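Cro protein (Xylella fastidiosa, PDB 3BD1) probably binds operator DNA through a helix-turn-helix to regulate transcription from a prophage element, as Cro proteins of temperate phages do. Local coordinates at residues N2-A7 with N30-G35; N9-V14 with E46-G51; V37-C42 with E57-V62. All coordinates share one frame; numbering follows the deposited sequence.

Contact 1. Residues N2-A7 with N30-G35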
loop_
_atom_site.group_PDB
_atom_site.type_symbol
_atom_site.label_atom_id
_atom_site.label_comp_id
_atom_site.label_asym_id
_atom_site.label_seq_id
_atom_site.Cartn_x
_atom_site.Cartn_y
_atom_site.Cartn_z
ATOM N N ASN A 2 -1.658 9.789 -6.809
ATOM C CA ASN A 2 -0.499 9.607 -5.964
ATOM C C ASN A 2 0.373 8.507 -6.547
ATOM O O ASN A 2 0.124 7.325 -6.340
ATOM C CB ASN A 2 -0.900 9.306 -4.529
ATOM C CG ASN A 2 0.276 9.336 -3.562
ATOM O OD1 ASN A 2 1.309 8.742 -3.825
ATOM N ND2 ASN A 2 0.122 10.010 -2.419
ATOM N N ALA A 3 1.387 8.936 -7.292
ATOM C CA ALA A 3 2.225 7.996 -8.024
ATOM C C ALA A 3 2.915 7.015 -7.079
ATOM O O ALA A 3 3.135 5.842 -7.420
ATOM C CB ALA A 3 3.266 8.778 -8.839
ATOM N N ILE A 4 3.291 7.491 -5.901
ATOM C CA ILE A 4 3.967 6.608 -4.954
ATOM C C ILE A 4 3.045 5.484 -4.496
ATOM O O ILE A 4 3.466 4.330 -4.365
ATOM C CB ILE A 4 4.538 7.355 -3.729
ATOM C CG1 ILE A 4 5.637 8.334 -4.154
ATOM C CG2 ILE A 4 5.053 6.356 -2.684
ATOM C CD1 ILE A 4 6.126 9.366 -3.124
ATOM N N ASP A 5 1.786 5.819 -4.256
ATOM C CA ASP A 5 0.804 4.816 -3.887
ATOM C C ASP A 5 0.524 3.834 -5.015
ATOM O O ASP A 5 0.366 2.641 -4.765
ATOM C CB ASP A 5 -0.488 5.475 -3.439
ATOM C CG ASP A 5 -0.352 6.142 -2.096
ATOM O OD1 ASP A 5 0.509 5.772 -1.275
ATOM O OD2 ASP A 5 -1.121 7.077 -1.823
ATOM N N ILE A 6 0.478 4.313 -6.257
ATOM C CA ILE A 6 0.316 3.395 -7.384
ATOM C C ILE A 6 1.494 2.428 -7.406
ATOM O O ILE A 6 1.292 1.228 -7.636
ATOM C CB ILE A 6 0.207 4.141 -8.723
ATOM C CG1 ILE A 6 -1.031 5.056 -8.729
ATOM C CG2 ILE A 6 0.182 3.189 -9.912
ATOM C CD1 ILE A 6 -1.152 5.991 -9.925
ATOM N N ALA A 7 2.707 2.937 -7.189
ATOM C CA ALA A 7 3.891 2.067 -7.151
ATOM C C ALA A 7 3.835 1.037 -6.028
ATOM O O ALA A 7 4.152 -0.153 -6.194
ATOM C CB ALA A 7 5.157 2.905 -7.032
ATOM N N ASN A 30 8.951 7.864 4.173
ATOM C CA ASN A 30 9.405 9.248 4.086
ATOM C C ASN A 30 9.105 9.917 2.746
ATOM O O ASN A 30 8.678 11.080 2.744
ATOM C CB ASN A 30 10.896 9.387 4.382
ATOM C CG ASN A 30 11.352 10.837 4.398
ATOM O OD1 ASN A 30 12.413 11.167 3.866
ATOM N ND2 ASN A 30 10.554 11.710 5.007
ATOM N N TRP A 31 9.340 9.184 1.652
ATOM C CA TRP A 31 9.079 9.746 0.324
ATOM C C TRP A 31 7.595 10.077 0.221
ATOM O O TRP A 31 7.175 11.122 -0.288
ATOM C CB TRP A 31 9.459 8.775 -0.802
ATOM C CG TRP A 31 10.882 8.339 -0.793
ATOM C CD1 TRP A 31 11.926 8.871 -0.094
ATOM C CD2 TRP A 31 11.407 7.224 -1.512
ATOM N NE1 TRP A 31 13.072 8.159 -0.352
ATOM C CE2 TRP A 31 12.781 7.139 -1.225
ATOM C CE3 TRP A 31 10.841 6.308 -2.399
ATOM C CZ2 TRP A 31 13.599 6.164 -1.779
ATOM C CZ3 TRP A 31 11.658 5.336 -2.936
ATOM C CH2 TRP A 31 13.017 5.272 -2.636
ATOM N N ARG A 32 6.791 9.152 0.729
ATOM C CA ARG A 32 5.349 9.330 0.648
ATOM C C ARG A 32 4.922 10.529 1.489
ATOM O O ARG A 32 4.124 11.340 1.012
ATOM C CB ARG A 32 4.598 8.064 1.057
ATOM C CG ARG A 32 3.124 8.181 0.686
ATOM C CD ARG A 32 2.288 7.093 1.298
ATOM N NE ARG A 32 0.906 7.254 0.855
ATOM C CZ ARG A 32 0.008 8.137 1.283
ATOM N NH1 ARG A 32 0.265 9.041 2.221
ATOM N NH2 ARG A 32 -1.196 8.094 0.735
ATOM N N ALA A 33 5.463 10.645 2.702
ATOM C CA ALA A 33 5.106 11.730 3.614
ATOM C C ALA A 33 5.393 13.093 2.996
ATOM O O ALA A 33 4.591 14.032 3.123
ATOM C CB ALA A 33 5.846 11.609 4.944
ATOM N N ARG A 34 6.539 13.186 2.328
ATOM C CA ARG A 34 6.970 14.454 1.757
ATOM C C ARG A 34 6.498 14.628 0.318
ATOM O O ARG A 34 6.695 15.689 -0.277
ATOM C CB ARG A 34 8.476 14.631 1.925
ATOM C CG ARG A 34 9.277 13.912 0.877
ATOM C CD ARG A 34 10.704 13.633 1.309
ATOM N NE ARG A 34 11.408 13.116 0.137
ATOM C CZ ARG A 34 12.628 12.602 0.121
ATOM N NH1 ARG A 34 13.344 12.493 1.235
ATOM N NH2 ARG A 34 13.105 12.190 -1.043
ATOM N N GLY A 35 5.859 13.592 -0.220
ATOM C CA GLY A 35 5.280 13.632 -1.565
ATOM C C GLY A 35 6.336 13.676 -2.652
ATOM O O GLY A 35 6.130 14.248 -3.718
HETATM O O HOH W 1 2.532 11.098 -1.283
#

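Contact 2. Residues N9-V14 with E46-G51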
loop_
_atom_site.group_PDB
_atom_site.type_symbol
_atom_site.label_atom_id
_atom_site.label_comp_id
_atom_site.label_asym_id
_atom_site.label_seq_id
_atom_site.Cartn_x
_atom_site.Cartn_y
_atom_site.Cartn_z
ATOM N N ASN A 9 1.159 -0.144 -4.576
ATOM C CA ASN A 9 0.116 -1.103 -4.895
ATOM C C ASN A 9 0.533 -2.061 -6.003
ATOM O O ASN A 9 0.130 -3.218 -5.969
ATOM C CB ASN A 9 -1.187 -0.402 -5.236
ATOM C CG ASN A 9 -1.886 0.150 -4.006
ATOM O OD1 ASN A 9 -1.660 -0.350 -2.898
ATOM N ND2 ASN A 9 -2.725 1.165 -4.177
ATOM N N LYS A 10 1.362 -1.584 -6.926
ATOM C CA LYS A 10 1.810 -2.458 -8.024
ATOM C C LYS A 10 2.647 -3.596 -7.479
ATOM O O LYS A 10 2.472 -4.748 -7.898
ATOM C CB LYS A 10 2.568 -1.655 -9.071
ATOM C CG LYS A 10 3.060 -2.485 -10.211
ATOM C CD LYS A 10 1.867 -3.069 -10.958
ATOM C CE LYS A 10 2.247 -3.513 -12.350
ATOM N NZ LYS A 10 3.116 -4.694 -12.232
ATOM N N LEU A 11 3.558 -3.265 -6.571
ATOM C CA LEU A 11 4.362 -4.302 -5.916
ATOM C C LEU A 11 3.577 -5.086 -4.861
ATOM O O LEU A 11 3.857 -6.265 -4.618
ATOM C CB LEU A 11 5.625 -3.691 -5.320
ATOM C CG LEU A 11 6.819 -3.490 -6.268
ATOM C CD1 LEU A 11 7.461 -4.850 -6.605
ATOM C CD2 LEU A 11 6.448 -2.715 -7.518
ATOM N N GLY A 12 2.614 -4.410 -4.238
ATOM C CA GLY A 12 1.693 -5.008 -3.323
ATOM C C GLY A 12 1.788 -4.570 -1.888
ATOM O O GLY A 12 0.829 -4.658 -1.117
ATOM N N SER A 13 2.961 -4.092 -1.525
ATOM C CA SER A 13 3.190 -3.588 -0.185
ATOM C C SER A 13 4.406 -2.681 -0.159
ATOM O O SER A 13 5.252 -2.708 -1.049
ATOM C CB SER A 13 3.432 -4.739 0.790
ATOM O OG SER A 13 4.655 -5.399 0.526
ATOM N N VAL A 14 4.500 -1.880 0.896
ATOM C CA VAL A 14 5.685 -1.058 1.106
ATOM C C VAL A 14 6.908 -1.974 1.221
ATOM O O VAL A 14 7.963 -1.650 0.688
ATOM C CB VAL A 14 5.498 -0.131 2.336
ATOM C CG1 VAL A 14 6.826 0.563 2.684
ATOM C CG2 VAL A 14 4.362 0.854 2.088
ATOM N N GLU A 46 10.133 3.162 -12.030
ATOM C CA GLU A 46 9.483 2.879 -13.309
ATOM C C GLU A 46 9.774 1.424 -13.742
ATOM O O GLU A 46 8.882 0.720 -14.232
ATOM C CB GLU A 46 9.939 3.844 -14.391
ATOM C CG GLU A 46 9.318 3.590 -15.735
ATOM C CD GLU A 46 9.678 4.609 -16.785
ATOM O OE1 GLU A 46 9.719 5.819 -16.513
ATOM O OE2 GLU A 46 9.897 4.184 -17.928
ATOM N N ARG A 47 11.019 0.990 -13.550
ATOM C CA ARG A 47 11.374 -0.372 -13.941
ATOM C C ARG A 47 10.711 -1.453 -13.077
ATOM O O ARG A 47 10.160 -2.428 -13.604
ATOM C CB ARG A 47 12.890 -0.529 -13.909
ATOM C CG ARG A 47 13.600 0.222 -15.020
ATOM C CD ARG A 47 15.111 0.081 -14.924
ATOM N NE ARG A 47 15.755 0.717 -16.072
ATOM C CZ ARG A 47 17.055 0.990 -16.135
ATOM N NH1 ARG A 47 17.855 0.704 -15.120
ATOM N NH2 ARG A 47 17.545 1.572 -17.222
ATOM N N VAL A 48 10.804 -1.319 -11.756
ATOM C CA VAL A 48 10.269 -2.362 -10.885
ATOM C C VAL A 48 8.756 -2.456 -10.920
ATOM O O VAL A 48 8.197 -3.516 -10.620
ATOM C CB VAL A 48 10.774 -2.258 -9.440
ATOM C CG1 VAL A 48 12.313 -2.338 -9.392
ATOM C CG2 VAL A 48 10.242 -1.040 -8.659
ATOM N N THR A 49 8.113 -1.327 -11.236
ATOM C CA THR A 49 6.657 -1.332 -11.397
ATOM C C THR A 49 6.195 -1.723 -12.794
ATOM O O THR A 49 5.004 -1.659 -13.123
ATOM C CB THR A 49 6.067 0.055 -11.060
ATOM O OG1 THR A 49 6.459 1.011 -12.050
ATOM C CG2 THR A 49 6.328 0.506 -9.610
ATOM N N ASN A 50 7.158 -2.126 -13.637
ATOM C CA ASN A 50 6.842 -2.495 -15.020
ATOM C C ASN A 50 6.120 -1.382 -15.775
ATOM O O ASN A 50 5.271 -1.638 -16.633
ATOM C CB ASN A 50 6.021 -3.757 -15.103
ATOM C CG ASN A 50 6.053 -4.448 -16.470
ATOM O OD1 ASN A 50 5.040 -5.034 -16.933
ATOM N ND2 ASN A 50 7.205 -4.377 -17.095
ATOM N N GLY A 51 6.476 -0.148 -15.427
ATOM C CA GLY A 51 5.894 1.006 -16.089
ATOM C C GLY A 51 4.502 1.409 -15.612
ATOM O O GLY A 51 3.855 2.277 -16.244
HETATM O O HOH W 2 5.724 -4.693 -10.859
#

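Contact 3. Residues V37-C42 with E57-V62. With GOL (glycerol), chain D.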
loop_
_atom_site.group_PDB
_atom_site.type_symbol
_atom_site.label_atom_id
_atom_site.label_comp_id
_atom_site.label_asym_id
_atom_site.label_seq_id
_atom_site.Cartn_x
_atom_site.Cartn_y
_atom_site.Cartn_z
ATOM N N VAL A 37 9.702 11.309 -4.316
ATOM C CA VAL A 37 10.734 10.299 -4.396
ATOM C C VAL A 37 12.014 10.992 -4.862
ATOM O O VAL A 37 11.977 11.965 -5.618
ATOM C CB VAL A 37 10.376 9.080 -5.303
ATOM C CG1 VAL A 37 8.989 8.552 -4.938
ATOM C CG2 VAL A 37 10.441 9.317 -6.791
ATOM N N PRO A 38 13.165 10.479 -4.424
ATOM C CA PRO A 38 14.431 11.006 -4.934
ATOM C C PRO A 38 14.543 10.880 -6.460
ATOM O O PRO A 38 14.135 9.871 -7.035
ATOM C CB PRO A 38 15.467 10.096 -4.266
ATOM C CG PRO A 38 14.821 9.541 -3.083
ATOM C CD PRO A 38 13.370 9.392 -3.455
ATOM N N ALA A 39 15.109 11.892 -7.116
ATOM C CA ALA A 39 15.168 11.930 -8.571
ATOM C C ALA A 39 15.928 10.691 -9.039
ATOM O O ALA A 39 15.575 10.111 -10.072
ATOM C CB ALA A 39 15.860 13.231 -9.077
ATOM N N GLU A 40 16.967 10.310 -8.301
ATOM C CA GLU A 40 17.834 9.211 -8.736
ATOM C C GLU A 40 17.221 7.827 -8.562
ATOM O O GLU A 40 17.843 6.818 -8.955
ATOM C CB GLU A 40 19.166 9.256 -8.006
ATOM C CG GLU A 40 19.115 8.935 -6.533
ATOM C CD GLU A 40 18.812 10.100 -5.617
ATOM O OE1 GLU A 40 19.084 9.880 -4.417
ATOM O OE2 GLU A 40 18.330 11.170 -6.069
ATOM N N ARG A 41 16.017 7.782 -7.998
ATOM C CA ARG A 41 15.289 6.517 -7.886
ATOM C C ARG A 41 14.114 6.387 -8.844
ATOM O O ARG A 41 13.458 5.342 -8.885
ATOM C CB ARG A 41 14.853 6.224 -6.451
ATOM C CG ARG A 41 15.981 6.098 -5.401
ATOM C CD ARG A 41 17.270 5.432 -5.912
ATOM N NE ARG A 41 17.054 4.049 -6.325
ATOM C CZ ARG A 41 17.060 3.023 -5.479
ATOM N NH1 ARG A 41 17.275 3.211 -4.182
ATOM N NH2 ARG A 41 16.848 1.809 -5.948
ATOM N N CYS A 42 13.826 7.436 -9.618
ATOM C CA CYS A 42 12.628 7.381 -10.464
ATOM C C CYS A 42 12.692 6.287 -11.549
ATOM O O CYS A 42 11.697 5.571 -11.728
ATOM C CB CYS A 42 12.354 8.739 -11.108
ATOM S SG CYS A 42 11.783 9.941 -9.875
ATOM N N GLU A 57 5.562 11.012 -13.919
ATOM C CA GLU A 57 4.524 10.998 -12.913
ATOM C C GLU A 57 5.100 11.142 -11.528
ATOM O O GLU A 57 4.466 11.733 -10.644
ATOM C CB GLU A 57 3.670 9.732 -13.015
ATOM C CG GLU A 57 2.910 9.614 -14.328
ATOM C CD GLU A 57 2.328 8.253 -14.641
ATOM O OE1 GLU A 57 2.855 7.226 -14.228
ATOM O OE2 GLU A 57 1.311 8.154 -15.345
ATOM N N LEU A 58 6.296 10.587 -11.329
ATOM C CA LEU A 58 6.951 10.663 -10.035
ATOM C C LEU A 58 7.547 12.034 -9.757
ATOM O O LEU A 58 7.421 12.576 -8.661
ATOM C CB LEU A 58 8.019 9.561 -9.934
ATOM C CG LEU A 58 7.503 8.120 -9.876
ATOM C CD1 LEU A 58 8.642 7.166 -10.350
ATOM C CD2 LEU A 58 6.970 7.788 -8.503
ATOM N N ARG A 59 8.207 12.607 -10.753
ATOM C CA ARG A 59 8.925 13.864 -10.575
ATOM C C ARG A 59 8.725 14.706 -11.821
ATOM O O ARG A 59 9.603 14.838 -12.677
ATOM C CB ARG A 59 10.407 13.666 -10.238
ATOM C CG ARG A 59 10.677 13.069 -8.860
ATOM C CD ARG A 59 10.292 14.003 -7.699
ATOM N NE ARG A 59 10.988 15.284 -7.781
ATOM C CZ ARG A 59 12.211 15.494 -7.309
ATOM N NH1 ARG A 59 12.862 14.511 -6.701
ATOM N NH2 ARG A 59 12.798 16.671 -7.437
ATOM N N PRO A 60 7.548 15.341 -11.926
ATOM C CA PRO A 60 7.291 16.185 -13.081
ATOM C C PRO A 60 8.184 17.421 -13.175
ATOM O O PRO A 60 8.274 17.993 -14.256
ATOM C CB PRO A 60 5.817 16.575 -12.953
ATOM C CG PRO A 60 5.412 16.156 -11.648
ATOM C CD PRO A 60 6.398 15.232 -11.019
ATOM N N ASP A 61 8.789 17.795 -12.055
ATOM C CA ASP A 61 9.756 18.872 -11.993
ATOM C C ASP A 61 11.131 18.493 -12.534
ATOM O O ASP A 61 11.965 19.389 -12.690
ATOM C CB ASP A 61 9.914 19.349 -10.551
ATOM C CG ASP A 61 10.268 18.272 -9.549
ATOM O OD1 ASP A 61 9.767 17.133 -9.652
ATOM O OD2 ASP A 61 11.030 18.625 -8.620
ATOM N N VAL A 62 11.361 17.201 -12.791
ATOM C CA VAL A 62 12.644 16.695 -13.264
ATOM C C VAL A 62 12.535 16.174 -14.700
ATOM O O VAL A 62 13.402 16.454 -15.523
ATOM C CB VAL A 62 13.162 15.587 -12.311
ATOM C CG1 VAL A 62 14.414 14.888 -12.896
ATOM C CG2 VAL A 62 13.407 16.151 -10.920
HETATM C C1 GOL D . 16.292 15.662 -5.619
HETATM O O1 GOL D . 15.619 14.426 -5.663
HETATM C C2 GOL D . 17.269 16.143 -6.683
HETATM O O2 GOL D . 16.692 15.803 -7.923
HETATM C C3 GOL D . 18.760 15.811 -6.609
HETATM O O3 GOL D . 18.694 14.444 -6.253
HETATM O O HOH W 3 7.568 11.555 -6.226
#

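Contact 1. Residues N2-A7 with N30-G35
Ile4 and Arg32 mark where the two backbones come nearest, their CA atoms 6.4 Å apart, as helix 3-7 and helix 30-34 run roughly antiparallel at 149° with axes 10.3 Å apart. Ile4 carries the apolar side of the contact: its CD1 lies 3.5 Å from Trp31 O and also touches Trp31 CB, while its CG2 branch meets the aliphatic start of Arg32. A branched, purely apolar residue suits a place between two helix backbones. On the outer side Arg32 is extended from CG to NE, with CG anti to the backbone N (chi1 -168°), long enough to span to Asp5. It grips the carboxylate side-on, on syn lone pairs: NE bonds Asp5 OD1 (2.6 Å) fairly straight and in plane, whereas NH2 to Asp5 OD2 (2.8 Å) is more bent and tilted from the guanidinium plane. Asn2 ND2 sits over one guanidinium face and reaches Arg32 O through a water. Asn2 OD1 accepts from Asp5 N, above the amide plane, so this N-cap bond of helix 3-11 ends on the residue that carries the salt bridge. Packing of the first helix on the second helix of a helix-turn-helix, probably the DNA-recognition helix, is typical of Cro-like domains.

Contact 2. Residues N9-V14 with E46-G51
Lys10 and Leu11, adjacent near the end of helix 3-11, reach in different ways toward the turn that closes helix 42-48. Lys10 starts with CG anti to the backbone N and then bends at chi2 (64°) and again at chi4, folding its methylenes round the carbonyl oxygen of Thr49. Lys10 CE is 3.4 Å from Thr49 O. Lys10 CG also rests 4.0 Å from Thr49 CB. The bend at chi4 sets NZ beside Asn50 CB, and a water lies between Lys10 NZ (2.9 Å) and Val48 O (2.7 Å). A lysine fits here because its aliphatic part can pack while its ammonium group stays hydrated.

Leu11 uses one branch. Its CD2 lies 3.8 Å from Thr49 CG2, the two side chains crossing at about a right angle, and the same methyl is close to Val48 O and to Val48 CG2. Threonine serves two neighbours at once: the methyl faces the leucine, and OG1 bonds Ile45 O in the last turn of helix 42-48, so the hydroxyl brings no unmet polar group into this buried place. Val48 adds a compact apolar wall that also meets Leu17 and Leu21. Asn50 has positive phi (56°), which asparagine tolerates better than most residues other than glycine, and is the C' residue of a Schellman motif that ends helix 42-48 next to Lys10. In the assembly Leu11 also packs on Leu11 of the third subunit.

No hydrogen bond joins the two segments directly. The contact therefore depends on van der Waals packing and the water between Lys10 NZ and Val48 O, to which the positive charge of Lys10, close to carbonyl oxygens at a helix C-terminus, probably adds a favourable electrostatic term.

Contact 3. Residues V37-C42 with E57-V62
Val37 and Ala39 on the connection, and Cys42 as first residue of helix 42-48, meet Leu58, Arg59 and Val62 in the C-terminal part of an all-helical Cro, a region built of β-strands in λ Cro. Arg59 is the polar centre. Its folded chain keeps CG and CD beside Val37 O, to which NH1 donates (2.9 Å), in the carbonyl plane and near the guanidinium plane. The same NH1 bonds O1 of a glycerol, probably from the crystallisation liquor, which also accepts from Ala39 N. NE and NH2 grip Asp61 OD1 and OD2 side-on, each at 2.9 Å. An arginine can thus serve partners at different parts of its rim while Val62 CG2 lies above one face, offset toward the rim. Arg59 CG meets Cys42 SG at 3.5 Å. Deeper in, Leu58 CB meets Cys42 SG (3.8 Å) and Val37 CG2 on one side; cysteine is short with a polarisable sulphur, and valine gives compact methyls close to the backbone. A water joins Val37 N to Leu58 O. Around this seam Leu58 continues onto Ala3 of helix 3-11 and Ile45 of helix 42-48, Val37 packs on Trp31 of helix 25-34, and Ala39 meets Ala39 of the fourth subunit.

Helix 3-11 is the common element of contacts 1 and 2, whose centres lie about 12 Å apart: its start packs on helix 25-34 and its end on the close of helix 42-48, with Ala7 touching Thr49 between them. Their segments alternate along the chain, as do those of contacts 2 and 3. Contact 3 follows contact 1 in series, their centres about 11 Å apart, and joins it through Ile4 on Val37, Trp31 on Pro38 and Ala3 on Leu58. Contacts 2 and 3, with centres about 15 Å apart, stand on opposite sides of the chain's centre. Together they pack the first helix and the C-terminal part onto the helix-turn-helix.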